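Cell division control protein Cdc48 (Mycobacterium smegmatis, PDB 5E7P) probably binds and hydrolyses ATP as a Cdc48-type AAA ATPase with two nucleotide sites, both occupied by ADP. Local coordinates at residues S35-V40 / L463-P468; H43-A48 / M702-R707; A315-G320 / R353-T358; L439-R444 / P452-A457; D585-L590 / D633-A638. All coordinates share one frame; numbering follows the deposited sequence.

Interaction 1 of 5, residues S35-V40 / L463-P468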
# COMPACT_ATOMS: atom_id res chain seq x y z
N SER A 35 -24.65 0.21 3.65
CA SER A 35 -24.65 1.45 4.40
C SER A 35 -23.78 1.38 5.65
O SER A 35 -23.50 0.30 6.17
CB SER A 35 -26.08 1.83 4.80
OG SER A 35 -26.67 0.84 5.62
N ARG A 36 -23.34 2.55 6.11
CA ARG A 36 -22.55 2.68 7.33
C ARG A 36 -21.24 1.91 7.26
O ARG A 36 -20.79 1.32 8.24
CB ARG A 36 -23.38 2.25 8.56
CG ARG A 36 -23.24 3.19 9.74
CD ARG A 36 -24.19 2.83 10.88
NE ARG A 36 -25.56 3.25 10.60
CZ ARG A 36 -26.54 3.20 11.49
NH1 ARG A 36 -26.31 2.75 12.72
NH2 ARG A 36 -27.76 3.61 11.16
N ARG A 37 -20.62 1.92 6.08
CA ARG A 37 -19.34 1.25 5.86
C ARG A 37 -18.32 2.20 5.25
O ARG A 37 -17.23 1.78 4.85
CB ARG A 37 -19.53 0.02 4.97
CG ARG A 37 -20.20 -1.15 5.66
CD ARG A 37 -20.68 -2.19 4.66
NE ARG A 37 -21.19 -3.39 5.32
CZ ARG A 37 -22.42 -3.51 5.82
NH1 ARG A 37 -23.27 -2.49 5.73
NH2 ARG A 37 -22.80 -4.63 6.40
N GLY A 38 -18.67 3.48 5.18
CA GLY A 38 -17.77 4.50 4.66
C GLY A 38 -17.69 4.49 3.15
O GLY A 38 -16.66 4.83 2.57
N VAL A 39 -18.79 4.13 2.50
CA VAL A 39 -18.82 4.01 1.05
C VAL A 39 -19.93 4.84 0.42
O VAL A 39 -21.10 4.72 0.80
CB VAL A 39 -18.96 2.53 0.60
CG1 VAL A 39 -19.25 2.45 -0.89
CG2 VAL A 39 -17.71 1.74 0.97
N VAL A 40 -19.57 5.68 -0.55
CA VAL A 40 -20.55 6.44 -1.32
C VAL A 40 -20.60 5.92 -2.76
O VAL A 40 -19.57 5.70 -3.39
CB VAL A 40 -20.24 7.96 -1.28
CG1 VAL A 40 -18.81 8.23 -1.74
CG2 VAL A 40 -21.24 8.74 -2.12
N LEU A 463 -16.82 -8.10 -1.13
CA LEU A 463 -15.89 -7.46 -2.06
C LEU A 463 -16.43 -6.14 -2.62
O LEU A 463 -15.67 -5.33 -3.15
CB LEU A 463 -15.53 -8.41 -3.20
CG LEU A 463 -14.86 -9.72 -2.81
CD1 LEU A 463 -14.48 -10.53 -4.04
CD2 LEU A 463 -13.63 -9.46 -1.95
N THR A 464 -17.73 -5.93 -2.50
CA THR A 464 -18.35 -4.70 -3.00
C THR A 464 -18.20 -3.54 -2.03
O THR A 464 -18.49 -2.39 -2.38
CB THR A 464 -19.84 -4.90 -3.32
OG1 THR A 464 -20.59 -5.02 -2.10
CG2 THR A 464 -20.06 -6.14 -4.19
N VAL A 465 -17.75 -3.82 -0.80
CA VAL A 465 -17.65 -2.78 0.23
C VAL A 465 -16.29 -2.69 0.92
O VAL A 465 -16.01 -1.70 1.60
CB VAL A 465 -18.74 -2.94 1.31
CG1 VAL A 465 -20.12 -2.65 0.73
CG2 VAL A 465 -18.69 -4.33 1.92
N ILE A 466 -15.45 -3.70 0.75
CA ILE A 466 -14.15 -3.71 1.41
C ILE A 466 -13.03 -3.19 0.51
O ILE A 466 -12.71 -3.79 -0.51
CB ILE A 466 -13.77 -5.11 1.92
CG1 ILE A 466 -14.80 -5.60 2.94
CG2 ILE A 466 -12.38 -5.10 2.54
CD1 ILE A 466 -14.99 -4.67 4.12
N ARG A 467 -12.44 -2.06 0.90
CA ARG A 467 -11.32 -1.51 0.15
C ARG A 467 -10.00 -2.08 0.63
O ARG A 467 -9.69 -2.02 1.83
CB ARG A 467 -11.29 0.02 0.25
CG ARG A 467 -10.14 0.64 -0.52
CD ARG A 467 -10.17 2.16 -0.50
NE ARG A 467 -9.88 2.71 0.82
CZ ARG A 467 -9.65 4.00 1.05
NH1 ARG A 467 -9.67 4.86 0.05
NH2 ARG A 467 -9.39 4.43 2.28
N PRO A 468 -9.21 -2.64 -0.30
CA PRO A 468 -7.86 -3.11 0.04
C PRO A 468 -6.99 -1.96 0.50
O PRO A 468 -7.09 -0.85 -0.04
CB PRO A 468 -7.34 -3.68 -1.29
CG PRO A 468 -8.18 -3.03 -2.34
CD PRO A 468 -9.53 -2.83 -1.72

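Interaction 2 of 5, residues H43-A48 / M702-R707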
# COMPACT_ATOMS: atom_id res chain seq x y z
N HIS A 43 -21.76 6.99 -10.07
CA HIS A 43 -21.77 6.47 -11.43
C HIS A 43 -20.35 6.51 -11.97
O HIS A 43 -19.57 7.41 -11.64
CB HIS A 43 -22.69 7.32 -12.30
CG HIS A 43 -23.04 6.69 -13.61
ND1 HIS A 43 -22.21 6.74 -14.71
CD2 HIS A 43 -24.13 5.99 -13.99
CE1 HIS A 43 -22.78 6.10 -15.72
NE2 HIS A 43 -23.94 5.63 -15.31
N PRO A 44 -19.98 5.52 -12.80
CA PRO A 44 -18.64 5.47 -13.39
C PRO A 44 -18.29 6.73 -14.18
O PRO A 44 -17.11 7.09 -14.25
CB PRO A 44 -18.73 4.27 -14.33
CG PRO A 44 -19.74 3.38 -13.70
CD PRO A 44 -20.76 4.30 -13.08
N GLU A 45 -19.28 7.37 -14.78
CA GLU A 45 -19.04 8.60 -15.53
C GLU A 45 -18.56 9.72 -14.62
O GLU A 45 -17.76 10.57 -15.03
CB GLU A 45 -20.28 9.03 -16.31
CG GLU A 45 -20.05 10.24 -17.19
CD GLU A 45 -21.23 10.54 -18.09
OE1 GLU A 45 -22.24 9.81 -18.03
OE2 GLU A 45 -21.13 11.51 -18.87
N VAL A 46 -19.05 9.73 -13.38
CA VAL A 46 -18.60 10.69 -12.38
C VAL A 46 -17.14 10.43 -12.04
O VAL A 46 -16.34 11.36 -11.97
CB VAL A 46 -19.46 10.62 -11.10
CG1 VAL A 46 -18.91 11.57 -10.04
CG2 VAL A 46 -20.91 10.94 -11.42
N LEU A 47 -16.80 9.16 -11.84
CA LEU A 47 -15.43 8.76 -11.56
C LEU A 47 -14.50 9.19 -12.69
O LEU A 47 -13.39 9.67 -12.45
CB LEU A 47 -15.34 7.24 -11.37
CG LEU A 47 -16.10 6.63 -10.19
CD1 LEU A 47 -15.93 5.12 -10.18
CD2 LEU A 47 -15.65 7.24 -8.87
N ALA A 48 -14.96 9.02 -13.92
CA ALA A 48 -14.19 9.42 -15.09
C ALA A 48 -14.05 10.94 -15.18
O ALA A 48 -12.97 11.46 -15.45
CB ALA A 48 -14.82 8.86 -16.36
N MET A 702 -16.40 14.98 -18.33
CA MET A 702 -16.66 16.20 -17.56
C MET A 702 -17.41 17.24 -18.39
O MET A 702 -18.30 17.92 -17.90
CB MET A 702 -15.35 16.78 -17.01
CG MET A 702 -15.52 18.10 -16.27
SD MET A 702 -16.55 17.97 -14.79
CE MET A 702 -15.34 17.53 -13.55
N THR A 703 -17.03 17.34 -19.67
CA THR A 703 -17.71 18.25 -20.59
C THR A 703 -19.18 17.88 -20.72
O THR A 703 -20.05 18.74 -20.80
CB THR A 703 -17.03 18.24 -21.98
OG1 THR A 703 -15.71 18.78 -21.88
CG2 THR A 703 -17.83 19.08 -22.97
N ALA A 704 -19.46 16.57 -20.73
CA ALA A 704 -20.83 16.08 -20.86
C ALA A 704 -21.64 16.28 -19.58
O ALA A 704 -22.81 16.64 -19.63
CB ALA A 704 -20.83 14.62 -21.26
N MET A 705 -21.00 16.05 -18.43
CA MET A 705 -21.67 16.21 -17.14
C MET A 705 -22.06 17.66 -16.89
O MET A 705 -23.15 17.95 -16.40
CB MET A 705 -20.78 15.70 -16.00
CG MET A 705 -20.50 14.20 -16.03
SD MET A 705 -21.94 13.20 -15.61
CE MET A 705 -22.10 13.53 -13.86
N ARG A 706 -21.16 18.58 -17.25
CA ARG A 706 -21.43 20.01 -17.07
C ARG A 706 -22.48 20.52 -18.06
O ARG A 706 -23.30 21.37 -17.72
CB ARG A 706 -20.15 20.83 -17.20
CG ARG A 706 -19.11 20.57 -16.12
CD ARG A 706 -18.09 21.70 -16.08
NE ARG A 706 -16.91 21.38 -15.28
CZ ARG A 706 -16.88 21.39 -13.95
NH1 ARG A 706 -15.77 21.09 -13.31
NH2 ARG A 706 -17.97 21.71 -13.26
N ARG A 707 -22.44 19.99 -19.28
CA ARG A 707 -23.39 20.38 -20.31
C ARG A 707 -24.82 20.06 -19.91
O ARG A 707 -25.67 20.95 -19.84
CB ARG A 707 -23.06 19.71 -21.65
CG ARG A 707 -24.08 19.98 -22.73
CD ARG A 707 -23.72 19.30 -24.05
NE ARG A 707 -23.35 17.90 -23.86
CZ ARG A 707 -24.21 16.93 -23.61
NH1 ARG A 707 -25.51 17.19 -23.49
NH2 ARG A 707 -23.78 15.68 -23.46

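Interaction 3 of 5, residues A315-G320 / R353-T358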
# COMPACT_ATOMS: atom_id res chain seq x y z
N ALA A 315 14.27 -3.32 30.30
CA ALA A 315 13.52 -4.55 30.56
C ALA A 315 14.03 -5.71 29.71
O ALA A 315 14.09 -6.85 30.17
CB ALA A 315 12.04 -4.32 30.31
N VAL A 316 14.39 -5.42 28.46
CA VAL A 316 14.89 -6.46 27.57
C VAL A 316 16.34 -6.83 27.90
O VAL A 316 16.78 -7.94 27.63
CB VAL A 316 14.76 -6.06 26.08
CG1 VAL A 316 15.82 -5.04 25.69
CG2 VAL A 316 14.86 -7.30 25.19
N THR A 317 17.08 -5.89 28.48
CA THR A 317 18.48 -6.13 28.84
C THR A 317 18.60 -6.70 30.25
O THR A 317 19.69 -7.08 30.68
CB THR A 317 19.33 -4.85 28.72
OG1 THR A 317 18.75 -3.81 29.51
CG2 THR A 317 19.41 -4.40 27.27
N GLU A 318 17.48 -6.75 30.96
CA GLU A 318 17.47 -7.31 32.31
C GLU A 318 17.51 -8.83 32.28
O GLU A 318 18.10 -9.46 33.16
CB GLU A 318 16.23 -6.83 33.08
N SER A 319 16.89 -9.42 31.27
CA SER A 319 16.82 -10.88 31.19
C SER A 319 17.24 -11.40 29.82
O SER A 319 17.51 -12.59 29.65
CB SER A 319 15.40 -11.36 31.52
OG SER A 319 15.42 -12.60 32.19
N GLY A 320 17.32 -10.50 28.84
CA GLY A 320 17.64 -10.90 27.48
C GLY A 320 16.38 -11.12 26.68
O GLY A 320 15.27 -11.01 27.21
N ARG A 353 20.66 1.37 20.51
CA ARG A 353 22.05 0.98 20.27
C ARG A 353 22.63 0.24 21.48
O ARG A 353 23.37 -0.73 21.34
CB ARG A 353 22.88 2.21 19.93
CG ARG A 353 24.24 1.91 19.34
CD ARG A 353 24.95 3.18 18.88
NE ARG A 353 24.17 3.92 17.89
CZ ARG A 353 23.63 5.12 18.11
NH1 ARG A 353 23.80 5.73 19.27
NH2 ARG A 353 22.94 5.71 17.14
N LYS A 354 22.26 0.72 22.67
CA LYS A 354 22.65 0.07 23.92
C LYS A 354 22.06 -1.33 24.01
O LYS A 354 22.70 -2.26 24.51
CB LYS A 354 22.21 0.93 25.11
CG LYS A 354 22.19 0.20 26.44
CD LYS A 354 21.58 1.08 27.52
CE LYS A 354 21.29 0.29 28.79
NZ LYS A 354 22.52 -0.31 29.38
N ALA A 355 20.82 -1.47 23.53
CA ALA A 355 20.15 -2.77 23.55
C ALA A 355 20.81 -3.76 22.59
O ALA A 355 21.04 -4.91 22.96
CB ALA A 355 18.67 -2.60 23.21
N VAL A 356 21.10 -3.31 21.38
CA VAL A 356 21.70 -4.17 20.36
C VAL A 356 23.07 -4.70 20.78
O VAL A 356 23.44 -5.83 20.46
CB VAL A 356 21.81 -3.42 19.01
CG1 VAL A 356 22.51 -4.27 17.97
CG2 VAL A 356 20.42 -3.02 18.52
N ALA A 357 23.81 -3.90 21.53
CA ALA A 357 25.15 -4.29 21.98
C ALA A 357 25.10 -5.24 23.18
O ALA A 357 26.14 -5.76 23.60
CB ALA A 357 25.97 -3.05 22.31
N THR A 358 23.91 -5.47 23.72
CA THR A 358 23.75 -6.35 24.87
C THR A 358 23.67 -7.82 24.46
O THR A 358 22.85 -8.20 23.63
CB THR A 358 22.48 -6.00 25.68
OG1 THR A 358 22.51 -4.61 26.04
CG2 THR A 358 22.41 -6.84 26.95

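Interaction 4 of 5, residues L439-R444 / P452-A457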
# COMPACT_ATOMS: atom_id res chain seq x y z
N LEU A 439 -21.04 -10.73 8.76
CA LEU A 439 -22.16 -9.82 8.97
C LEU A 439 -23.29 -10.12 7.99
O LEU A 439 -24.47 -10.07 8.36
CB LEU A 439 -21.71 -8.37 8.81
CG LEU A 439 -20.67 -7.87 9.82
CD1 LEU A 439 -20.34 -6.40 9.57
CD2 LEU A 439 -21.16 -8.08 11.24
N ARG A 440 -22.93 -10.43 6.75
CA ARG A 440 -23.92 -10.77 5.74
C ARG A 440 -24.60 -12.09 6.08
O ARG A 440 -25.79 -12.27 5.80
CB ARG A 440 -23.25 -10.86 4.36
CG ARG A 440 -22.40 -9.65 4.03
CD ARG A 440 -22.62 -9.17 2.61
NE ARG A 440 -22.19 -7.79 2.43
CZ ARG A 440 -22.52 -7.03 1.40
NH1 ARG A 440 -23.30 -7.51 0.44
NH2 ARG A 440 -22.08 -5.78 1.32
N ALA A 441 -23.85 -12.99 6.70
CA ALA A 441 -24.39 -14.27 7.14
C ALA A 441 -25.31 -14.08 8.34
O ALA A 441 -26.37 -14.70 8.42
CB ALA A 441 -23.27 -15.24 7.47
N ALA A 442 -24.90 -13.22 9.26
CA ALA A 442 -25.69 -12.94 10.45
C ALA A 442 -26.97 -12.18 10.11
O ALA A 442 -27.99 -12.32 10.79
CB ALA A 442 -24.87 -12.16 11.46
N ALA A 443 -26.92 -11.38 9.05
CA ALA A 443 -28.08 -10.64 8.59
C ALA A 443 -29.07 -11.58 7.90
O ALA A 443 -30.28 -11.45 8.07
CB ALA A 443 -27.67 -9.52 7.65
N ARG A 444 -28.53 -12.52 7.13
CA ARG A 444 -29.36 -13.52 6.47
C ARG A 444 -29.96 -14.46 7.50
O ARG A 444 -31.06 -14.98 7.32
CB ARG A 444 -28.52 -14.32 5.47
CG ARG A 444 -29.35 -15.20 4.54
CD ARG A 444 -28.53 -16.37 3.99
NE ARG A 444 -27.11 -16.07 3.88
CZ ARG A 444 -26.16 -16.65 4.61
NH1 ARG A 444 -26.49 -17.58 5.49
NH2 ARG A 444 -24.89 -16.31 4.45
N PRO A 452 -26.31 -18.73 11.71
CA PRO A 452 -25.55 -18.15 10.60
C PRO A 452 -24.50 -19.10 10.03
O PRO A 452 -23.73 -19.70 10.77
CB PRO A 452 -24.86 -16.94 11.24
CG PRO A 452 -24.79 -17.27 12.69
CD PRO A 452 -26.05 -18.03 12.98
N VAL A 453 -24.49 -19.23 8.71
CA VAL A 453 -23.50 -20.07 8.04
C VAL A 453 -22.99 -19.41 6.75
O VAL A 453 -23.75 -19.14 5.83
CB VAL A 453 -24.06 -21.49 7.75
CG1 VAL A 453 -25.45 -21.41 7.13
CG2 VAL A 453 -23.11 -22.27 6.87
N LEU A 454 -21.68 -19.16 6.72
CA LEU A 454 -21.07 -18.43 5.61
C LEU A 454 -21.17 -19.16 4.27
O LEU A 454 -20.87 -20.35 4.17
CB LEU A 454 -19.60 -18.14 5.91
CG LEU A 454 -19.25 -16.70 6.31
CD1 LEU A 454 -19.79 -16.38 7.69
CD2 LEU A 454 -17.74 -16.47 6.24
N ARG A 455 -21.60 -18.43 3.25
CA ARG A 455 -21.65 -18.96 1.89
C ARG A 455 -20.84 -18.08 0.96
O ARG A 455 -20.35 -17.02 1.36
CB ARG A 455 -23.10 -19.09 1.41
CG ARG A 455 -23.90 -17.81 1.53
CD ARG A 455 -25.37 -18.05 1.25
NE ARG A 455 -25.94 -19.06 2.14
CZ ARG A 455 -27.23 -19.36 2.20
NH1 ARG A 455 -28.10 -18.74 1.42
NH2 ARG A 455 -27.65 -20.30 3.04
N HIS A 456 -20.70 -18.51 -0.29
CA HIS A 456 -19.91 -17.77 -1.28
C HIS A 456 -20.48 -16.38 -1.55
O HIS A 456 -19.73 -15.44 -1.81
CB HIS A 456 -19.82 -18.55 -2.59
CG HIS A 456 -19.12 -17.80 -3.68
ND1 HIS A 456 -17.76 -17.63 -3.72
CD2 HIS A 456 -19.61 -17.18 -4.78
CE1 HIS A 456 -17.43 -16.93 -4.79
NE2 HIS A 456 -18.54 -16.64 -5.45
N ALA A 457 -21.80 -16.27 -1.48
CA ALA A 457 -22.48 -15.00 -1.71
C ALA A 457 -22.01 -13.92 -0.75
O ALA A 457 -21.87 -12.75 -1.14
CB ALA A 457 -23.99 -15.19 -1.61

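Interaction 5 of 5, residues D585-L590 / D633-A638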
# COMPACT_ATOMS: atom_id res chain seq x y z
N ASP A 585 13.45 3.49 -10.71
CA ASP A 585 12.77 4.46 -11.56
C ASP A 585 13.59 5.74 -11.63
O ASP A 585 14.31 6.07 -10.69
CB ASP A 585 11.36 4.75 -11.05
CG ASP A 585 10.51 5.46 -12.08
OD1 ASP A 585 10.88 5.44 -13.28
OD2 ASP A 585 9.47 6.03 -11.70
N GLU A 586 13.46 6.46 -12.74
CA GLU A 586 14.26 7.65 -13.01
C GLU A 586 15.74 7.36 -12.79
O GLU A 586 16.43 8.07 -12.06
CB GLU A 586 13.79 8.83 -12.17
CG GLU A 586 14.13 10.19 -12.77
CD GLU A 586 13.65 11.34 -11.91
OE1 GLU A 586 13.90 12.51 -12.29
OE2 GLU A 586 13.03 11.09 -10.86
N ILE A 587 16.21 6.29 -13.44
CA ILE A 587 17.57 5.80 -13.28
C ILE A 587 18.61 6.82 -13.78
O ILE A 587 19.78 6.75 -13.41
CB ILE A 587 17.74 4.43 -14.00
CG1 ILE A 587 19.12 3.81 -13.74
CG2 ILE A 587 17.47 4.56 -15.49
CD1 ILE A 587 19.36 3.44 -12.30
N ASP A 588 18.18 7.76 -14.61
CA ASP A 588 19.08 8.80 -15.11
C ASP A 588 19.52 9.77 -14.01
O ASP A 588 20.63 10.29 -14.04
CB ASP A 588 18.45 9.56 -16.27
CG ASP A 588 17.10 10.15 -15.92
OD1 ASP A 588 16.22 9.40 -15.44
OD2 ASP A 588 16.92 11.38 -16.11
N ALA A 589 18.64 10.00 -13.04
CA ALA A 589 18.97 10.88 -11.92
C ALA A 589 19.87 10.14 -10.93
O ALA A 589 20.76 10.73 -10.32
CB ALA A 589 17.71 11.38 -11.24
N LEU A 590 19.61 8.85 -10.77
CA LEU A 590 20.38 8.02 -9.84
C LEU A 590 21.80 7.82 -10.35
O LEU A 590 22.75 7.76 -9.56
CB LEU A 590 19.68 6.67 -9.64
CG LEU A 590 19.77 6.01 -8.26
CD1 LEU A 590 18.68 4.96 -8.11
CD2 LEU A 590 21.14 5.38 -8.04
N ASP A 633 19.81 8.50 -22.75
CA ASP A 633 21.09 9.06 -23.18
C ASP A 633 21.81 9.81 -22.06
O ASP A 633 22.99 10.15 -22.19
CB ASP A 633 20.90 9.96 -24.40
CG ASP A 633 19.82 11.01 -24.19
OD1 ASP A 633 18.75 10.66 -23.63
OD2 ASP A 633 20.03 12.17 -24.58
N LEU A 634 21.10 10.07 -20.97
CA LEU A 634 21.68 10.78 -19.83
C LEU A 634 22.18 9.82 -18.76
O LEU A 634 22.59 10.24 -17.68
CB LEU A 634 20.66 11.75 -19.23
CG LEU A 634 20.19 12.88 -20.15
CD1 LEU A 634 19.06 13.66 -19.51
CD2 LEU A 634 21.35 13.80 -20.52
N ILE A 635 22.14 8.53 -19.06
CA ILE A 635 22.65 7.51 -18.15
C ILE A 635 24.11 7.22 -18.45
O ILE A 635 24.50 7.15 -19.62
CB ILE A 635 21.84 6.20 -18.27
CG1 ILE A 635 20.35 6.47 -18.08
CG2 ILE A 635 22.32 5.17 -17.25
CD1 ILE A 635 19.48 5.28 -18.38
N ASP A 636 24.92 7.06 -17.41
CA ASP A 636 26.30 6.62 -17.57
C ASP A 636 26.32 5.29 -18.31
O ASP A 636 25.78 4.29 -17.82
CB ASP A 636 26.96 6.49 -16.19
CG ASP A 636 28.41 6.04 -16.28
OD1 ASP A 636 29.05 6.26 -17.33
OD2 ASP A 636 28.91 5.47 -15.29
N PRO A 637 26.94 5.26 -19.50
CA PRO A 637 27.01 4.09 -20.39
C PRO A 637 27.49 2.81 -19.70
O PRO A 637 27.17 1.71 -20.16
CB PRO A 637 28.02 4.52 -21.45
CG PRO A 637 27.88 6.00 -21.51
CD PRO A 637 27.61 6.44 -20.10
N ALA A 638 28.25 2.95 -18.61
CA ALA A 638 28.72 1.80 -17.86
C ALA A 638 27.57 0.99 -17.26
O ALA A 638 27.72 -0.18 -16.93
CB ALA A 638 29.68 2.24 -16.76

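Interaction 1 of 5, residues S35-V40 / L463-P468
A first torsion of -74° sets CG of Arg37 opposite its own carbonyl carbon, and from there the chain runs extended to NE, carrying its aliphatic shaft past the side chain of Val465. Val465 turns both its methyls to that shaft, with CG1 lying beside its backbone N (chi1 -68°). The contact joins the Cdc48-type N-terminal domain, a member of the double-psi beta-barrel clan, to the irregular chain that follows helix 456-462. CD of Arg37 is the meeting point: it lies 3.9 Å from CB of Val465 and 4.0 Å from its CG1, with CG2 at a similar distance. The two side chains cross at a slant, and the guanidinium of Arg37 passes beyond the valine. Next to this pair, at the start of strand 39-42, CG2 of Val39 rests 3.9 Å from the backbone O of Val465. All three residues are buried, and no hydrogen bond passes directly between the segments.

The polar end of Arg37 is held from several sides. NE forms a salt bridge with Glu436 on helix 427-448, which probably balances the buried charge, and Val465 also touches that glutamate. The loop also meets the barrel where Thr464 O accepts from Arg41 NH2. NH1 of Arg37 is bonded to Ala32 O and makes a weak bond back to Ser35 O, 2.8 Å away but bent to 121° at the hydrogen.

Interaction 2 of 5, residues H43-A48 / M702-R707
Glu45 lays its extended side chain alongside Met705, the two running past each other in opposite directions. The pair joins two helices of distant parts of the chain: helix 44-50 of the Cdc48-type N-terminal domain, and helix 690-707 of the AAA+ lid. The short segments of these helices approach to 9.7 Å between axes and make an angle of 116°. The sulfur of Met705 sits against the carboxylate end of Glu45, with SD 3.7 Å from CD and 3.8 Å from OE2. The same oxygen, OE2 of Glu45, also approaches CB of Ala704 at 3.9 Å.

Bends at its second and third torsions (both -71°) fold Met705 so that its methyl leaves the glutamate and turns to Val46. There CE of Met705 lies 3.8 Å from CG2 of Val46, the two side chains crossing nearly at right angles. Leu22 on strand 22-28 touches both Val46 and Met705, so the methionine packs against barrel strand and barrel helix together. The nearest basic group of the lid segment, on Arg707, does not contact the glutamate and instead makes a salt bridge with Asp718.

The start of helix 44-50 is fixed by an N-cap. ND1 of His43, used nearly in the plane of its ring, accepts the backbone N-H of Glu45 at 3.0 Å with an angle of 166°.

Interaction 3 of 5, residues A315-G320 / R353-T358
The ends of helices 302-319 and 344-356 come side by side, with the CA atoms of Thr317 and Ala355 6.5 Å apart. Contact is made mainly by two threonines. CG2 of Thr317 reaches into the turn at the end of the second segment, where it lies 3.8 Å from CB and 3.9 Å from CG2 of Thr358. OG1 of Thr358 borders the same methyl, at 3.3 Å from CG2 of Thr317. The two side chains meet nearly perpendicular. The Thr317 methyl also rests against the backbone of the other helix, 4.1 Å from CA of Ala355. Deeper in, CG1 of Val316 meets CB of Ala355 more loosely at 4.5 Å.

These helices belong to the first AAA module, and each leads into a strand of the parallel core of its sheet: 321-326 after the first, 361-366 after the second. Val316 touches Val361 on the latter. Gly320, with phi of 95°, turns the chain out of helix 302-319 toward its strand.

Neither hydroxyl is spent on the partner helix. OG1 of Thr317 is bonded to Val313 O one turn back, and OG1 of Thr358 donates to Lys354 O at 2.8 Å, from 19° off the carbonyl plane. The Thr317 methyl thus meets both the oxygen and the methyl of Thr358, so no hydrogen bond crosses and the contact is van der Waals in kind.

Interaction 4 of 5, residues L439-R444 / P452-A457
Arg444 and Arg455 stack their guanidinium groups almost exactly parallel, the planes 2° apart and the centres separated by 3.8 Å. NE of Arg455 lies over the middle of the Arg444 group, 3.5 Å from its CZ, whereas Arg444 sits over the rim of its partner. A bend at the third torsion of Arg444 (-29°) turns the group flat against Arg455. One carbonyl grips its edge: NH1 of Arg444 donates to Val453 O at 3.2 Å, with the bond bent to 141° at the hydrogen. Beside the stack the contact is mostly van der Waals. CB of Ala441 lies 3.7 Å from CD1 of Leu454, while CB of Pro452 sits 3.9 Å from Ala441 O.

The like charges are probably offset by acids in the next shell. Asp458 is placed to form a salt bridge with Arg444 NH2, although the position of that atom is less certain, and Glu411 makes a long, weak ion pair with Arg455 NH2. Further out, Pro452 packs on helix 160-169, and the backbone of Leu454 is bonded to Pro409 and Glu411.

Arg455 is the N-cap of helix 456-462, and OD2 of Asp458, three residues further on, accepts its backbone N-H. The chain leaving helix 427-448 thus folds back along it before the next helix starts. This is the connection between two successive helices, 427-448 and 456-462, consistent with the small helical subdomain that follows the nucleotide-binding core in AAA proteins.

Interaction 5 of 5, residues D585-L590 / D633-A638
Just beyond the Walker B pair Asp585-Glu586, where strand 580-585 ends at Asp585, Ile587 and Asp588 of helix 587-590 meet Ile635 in the loop after strand 623-629. Ile587 and Ile635 form the apolar centre of the contact. CG2 of Ile587 lies 3.6 Å from CD1 of Ile635, one side chain running squarely across the other. With chi1 of -54°, Ile635 sets CG1 opposite its carbonyl carbon, and its extended end (chi2 172°) carries CD1 to Ile587. Midway along that branch, CG1 of Ile635 rests 4.0 Å from CA and 4.1 Å from CB of Asp588. Leu634 adds a looser touch, its CB 4.3 Å from CB of Asp588.

No hydrogen bond passes between the segments. OD1 of Asp588 makes a weak hydrogen bond with Thr629 OG1, and the Asp588 side chain stands about 6 Å from that of the ADP-binding Asn630. In AAA proteins an asparagine at the end of this strand is the usual sensor 1 residue, so Asn630 probably has that place here, and the contact lies beside the Walker B and probable sensor 1 elements. The bound ADP is about 9 Å from the Asp588 side chain.

Ile587 and Ile635 both pack on Thr629 of strand 623-629 and Leu523 of strand 521-525. Backbone bonds pair Ile587 with Ala628 and Asp636 with Ala591, and helix 602-617 borders the contact through Leu590 and Asp636.

Interactions 1 and 2 hold the N-terminal domain at two places, 22 Å apart between centres: strand 39-42 and helix 44-50 follow each other in the chain but meet partners far along it, 463-468 and 702-707. Their segments alternate along the chain, and the N-terminal domain meets both the chain after helix 456-462 and helix 690-707 of the AAA+ lid. Interaction 4 is nested within interaction 1 and touches it, Val465 CG2 being 3.7 Å from Arg440 NH2; helix 427-448 serves both. Interaction 3, also nested there, stands 45 Å away between helices 302-319 and 344-356 of the first AAA module. Interaction 5 lies in the second, 44 Å from interaction 3, so each nucleotide-binding core has its own internal contact.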